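Local coordinates for TCP pilus virulence regulatory protein (Vibrio cholerae serotype O1, PDB 5SUW) that regulates virulence genes of Vibrio cholerae, including those of the toxin-coregulated pilus, as an AraC-family transcription factor and binds a small carboxylic acid between its cupin-like and DNA-binding regions, at the 70G site. Numbering follows the deposited sequence.

The 70G site. Residues 12, 20, 22, 25, 31, 33, 61, 69, 81, 83, 85, 226, 230, 266. With 70G (3-[(1R)-8-methyl-1,2,3,4-tetrahydronaphthalen-1-yl]propanoic acid), chain B.
Two lysines from different parts of the chain clasp the propanoate of 70G. Lys31, on strand 31-35, runs extended beyond CG and its ammonium spans both oxygens, NZ lying 2.5 Å from carboxylate O13 in a salt bridge and 2.6 Å from O12 in a hydrogen bond. Lys230, ending helix 213-230, is equally stretched and approaches roughly at right angles to Lys31; its NZ forms a second salt bridge to O13 at 2.8 Å. Long lysines suit this place because they deliver charge to a nearly buried acid, and their pairing probably favours the ionised carboxylate. A water also meets O13 and links it to the hydroxyl of Tyr12, whose OH hydrogen-bonds Tyr266 OH at 2.8 Å, tying strand 7-14 to helix 263-270.

Tyr12 serves twice: its ring face receives the ligand's aryl methyl, C01, which sits over the centre, 3.6 Å above the plane. The aryl ring is sandwiched, flat Phe and compact Val suiting its two faces. Phe22 has CG anti to the carbonyl carbon (chi1 -50°), so CZ leads over one face, 3.4 Å from C03. Val83 CG2 lies beneath the other, 4.1 Å from C04, while Val81 CG1 flanks the C14–C15 rim. The C15–C16 edge of 70G points at the face of Tyr20, the two ring planes 59° apart. Round the saturated ring, Leu25 CD2 touches C07, Leu61 CD1 approaches C06, and the CD1–CE1 side of Phe33 borders C05; Ile226 CG2 abuts the carboxylate.

The pocket, between cupin-like strands and AraC-type helices, encloses almost the whole ligand. Occupancy plausibly couples the two regions and restrains the DNA-binding part, allowing a small acid to control ToxT activity.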
# COMPACT_ATOMS: atom_id res chain seq x y z
N TYR A 12 2.68 -9.42 -10.86
CA TYR A 12 4.12 -9.59 -10.97
C TYR A 12 4.49 -11.06 -10.97
O TYR A 12 3.98 -11.84 -10.16
CB TYR A 12 4.82 -8.89 -9.81
CG TYR A 12 4.43 -7.44 -9.65
CD1 TYR A 12 3.36 -7.08 -8.85
CD2 TYR A 12 5.12 -6.44 -10.31
CE1 TYR A 12 3.01 -5.77 -8.70
CE2 TYR A 12 4.78 -5.12 -10.16
CZ TYR A 12 3.72 -4.78 -9.35
OH TYR A 12 3.37 -3.46 -9.21
N TYR A 20 11.44 -10.33 -3.48
CA TYR A 20 11.14 -8.91 -3.46
C TYR A 20 11.46 -8.37 -2.07
O TYR A 20 11.18 -9.02 -1.06
CB TYR A 20 9.67 -8.69 -3.81
CG TYR A 20 9.33 -8.97 -5.26
CD1 TYR A 20 10.06 -8.40 -6.29
CD2 TYR A 20 8.26 -9.80 -5.59
CE1 TYR A 20 9.74 -8.65 -7.61
CE2 TYR A 20 7.93 -10.06 -6.91
CZ TYR A 20 8.68 -9.49 -7.92
OH TYR A 20 8.37 -9.74 -9.24
N PHE A 22 11.36 -4.74 0.30
CA PHE A 22 10.82 -3.39 0.40
C PHE A 22 11.27 -2.74 1.70
O PHE A 22 11.14 -3.33 2.78
CB PHE A 22 9.31 -3.41 0.30
CG PHE A 22 8.81 -4.19 -0.88
CD1 PHE A 22 9.03 -3.71 -2.18
CD2 PHE A 22 8.17 -5.42 -0.70
CE1 PHE A 22 8.59 -4.43 -3.30
CE2 PHE A 22 7.72 -6.15 -1.81
CZ PHE A 22 7.94 -5.66 -3.11
N LEU A 25 8.90 1.53 2.29
CA LEU A 25 7.84 1.62 1.30
C LEU A 25 6.64 2.28 1.94
O LEU A 25 6.05 1.73 2.88
CB LEU A 25 7.49 0.23 0.77
CG LEU A 25 6.37 0.17 -0.25
CD1 LEU A 25 6.73 0.95 -1.49
CD2 LEU A 25 6.12 -1.29 -0.58
N LYS A 31 -3.87 -1.28 0.02
CA LYS A 31 -3.38 -2.28 -0.92
C LYS A 31 -3.59 -3.66 -0.34
O LYS A 31 -3.51 -3.86 0.87
CB LYS A 31 -1.90 -2.08 -1.22
CG LYS A 31 -1.63 -0.78 -1.92
CD LYS A 31 -0.25 -0.67 -2.48
CE LYS A 31 -0.13 0.65 -3.19
NZ LYS A 31 1.01 0.60 -4.12
N PHE A 33 -2.53 -7.96 -1.43
CA PHE A 33 -1.86 -8.83 -2.39
C PHE A 33 -1.93 -10.28 -1.94
O PHE A 33 -2.11 -10.60 -0.77
CB PHE A 33 -0.41 -8.39 -2.65
CG PHE A 33 0.54 -8.54 -1.48
CD1 PHE A 33 0.79 -7.48 -0.62
CD2 PHE A 33 1.26 -9.72 -1.29
CE1 PHE A 33 1.70 -7.60 0.43
CE2 PHE A 33 2.17 -9.84 -0.25
CZ PHE A 33 2.40 -8.77 0.61
N LEU A 61 -2.16 -4.17 3.36
CA LEU A 61 -1.24 -3.12 3.78
C LEU A 61 -2.06 -1.86 4.05
O LEU A 61 -2.82 -1.41 3.19
CB LEU A 61 -0.17 -2.85 2.73
CG LEU A 61 0.57 -4.13 2.35
CD1 LEU A 61 1.49 -3.96 1.12
CD2 LEU A 61 1.33 -4.66 3.56
N PHE A 69 9.46 -5.25 4.52
CA PHE A 69 9.28 -6.69 4.48
C PHE A 69 9.87 -7.24 3.19
O PHE A 69 10.15 -6.49 2.25
CB PHE A 69 7.80 -7.09 4.63
CG PHE A 69 6.94 -6.72 3.46
CD1 PHE A 69 6.32 -5.49 3.40
CD2 PHE A 69 6.74 -7.62 2.42
CE1 PHE A 69 5.52 -5.16 2.33
CE2 PHE A 69 5.95 -7.30 1.35
CZ PHE A 69 5.34 -6.06 1.30
N VAL A 81 2.21 -12.84 -8.28
CA VAL A 81 1.69 -12.03 -7.19
C VAL A 81 0.77 -10.97 -7.78
O VAL A 81 1.17 -10.20 -8.67
CB VAL A 81 2.84 -11.38 -6.40
CG1 VAL A 81 2.28 -10.74 -5.13
CG2 VAL A 81 3.90 -12.40 -6.10
N VAL A 83 -1.53 -7.59 -7.00
CA VAL A 83 -1.64 -6.46 -6.09
C VAL A 83 -2.82 -5.59 -6.52
O VAL A 83 -2.95 -5.25 -7.70
CB VAL A 83 -0.36 -5.62 -6.07
CG1 VAL A 83 -0.47 -4.50 -5.00
CG2 VAL A 83 0.86 -6.51 -5.85
N THR A 85 -4.56 -1.91 -5.57
CA THR A 85 -4.54 -0.64 -4.88
C THR A 85 -5.93 -0.04 -4.98
O THR A 85 -6.49 0.06 -6.08
CB THR A 85 -3.49 0.29 -5.48
OG1 THR A 85 -2.22 -0.36 -5.46
CG2 THR A 85 -3.43 1.59 -4.67
N ILE A 226 5.79 5.70 -8.35
CA ILE A 226 5.26 4.40 -8.75
C ILE A 226 3.87 4.57 -9.33
O ILE A 226 3.53 4.00 -10.38
CB ILE A 226 5.29 3.43 -7.56
CG1 ILE A 226 6.71 2.91 -7.37
CG2 ILE A 226 4.31 2.27 -7.75
CD1 ILE A 226 6.98 2.43 -5.96
N LYS A 230 2.60 3.59 -13.29
CA LYS A 230 1.47 2.72 -13.63
C LYS A 230 0.56 3.35 -14.68
O LYS A 230 -0.12 2.63 -15.41
CB LYS A 230 0.67 2.36 -12.38
CG LYS A 230 1.48 1.58 -11.34
CD LYS A 230 0.79 1.58 -9.99
CE LYS A 230 1.19 0.38 -9.14
NZ LYS A 230 0.52 0.45 -7.79
N TYR A 266 11.63 -1.58 -12.82
CA TYR A 266 10.25 -1.64 -12.34
C TYR A 266 9.28 -1.21 -13.43
O TYR A 266 8.22 -1.83 -13.62
CB TYR A 266 10.05 -0.79 -11.09
CG TYR A 266 8.61 -0.81 -10.64
CD1 TYR A 266 8.13 -1.87 -9.88
CD2 TYR A 266 7.73 0.21 -10.99
CE1 TYR A 266 6.81 -1.91 -9.47
CE2 TYR A 266 6.41 0.17 -10.58
CZ TYR A 266 5.96 -0.90 -9.82
OH TYR A 266 4.65 -0.96 -9.41
C10 70G B . 4.00 -1.97 -5.89
C11 70G B . 2.99 -0.85 -5.62
C14 70G B . 4.37 -7.58 -3.75
C15 70G B . 5.05 -8.09 -4.80
C01 70G B . 6.23 -4.94 -6.72
C02 70G B . 5.54 -5.84 -5.64
C03 70G B . 4.84 -5.32 -4.55
C04 70G B . 4.26 -6.19 -3.60
C05 70G B . 3.47 -5.69 -2.36
C06 70G B . 3.35 -4.17 -2.22
C07 70G B . 4.50 -3.39 -2.97
C08 70G B . 4.73 -3.81 -4.37
C09 70G B . 3.60 -3.26 -5.18
O12 70G B . 3.40 0.32 -5.20
O13 70G B . 1.82 -1.03 -5.77
C16 70G B . 5.65 -7.22 -5.78
O HOH W 1 1.38 -2.69 -7.78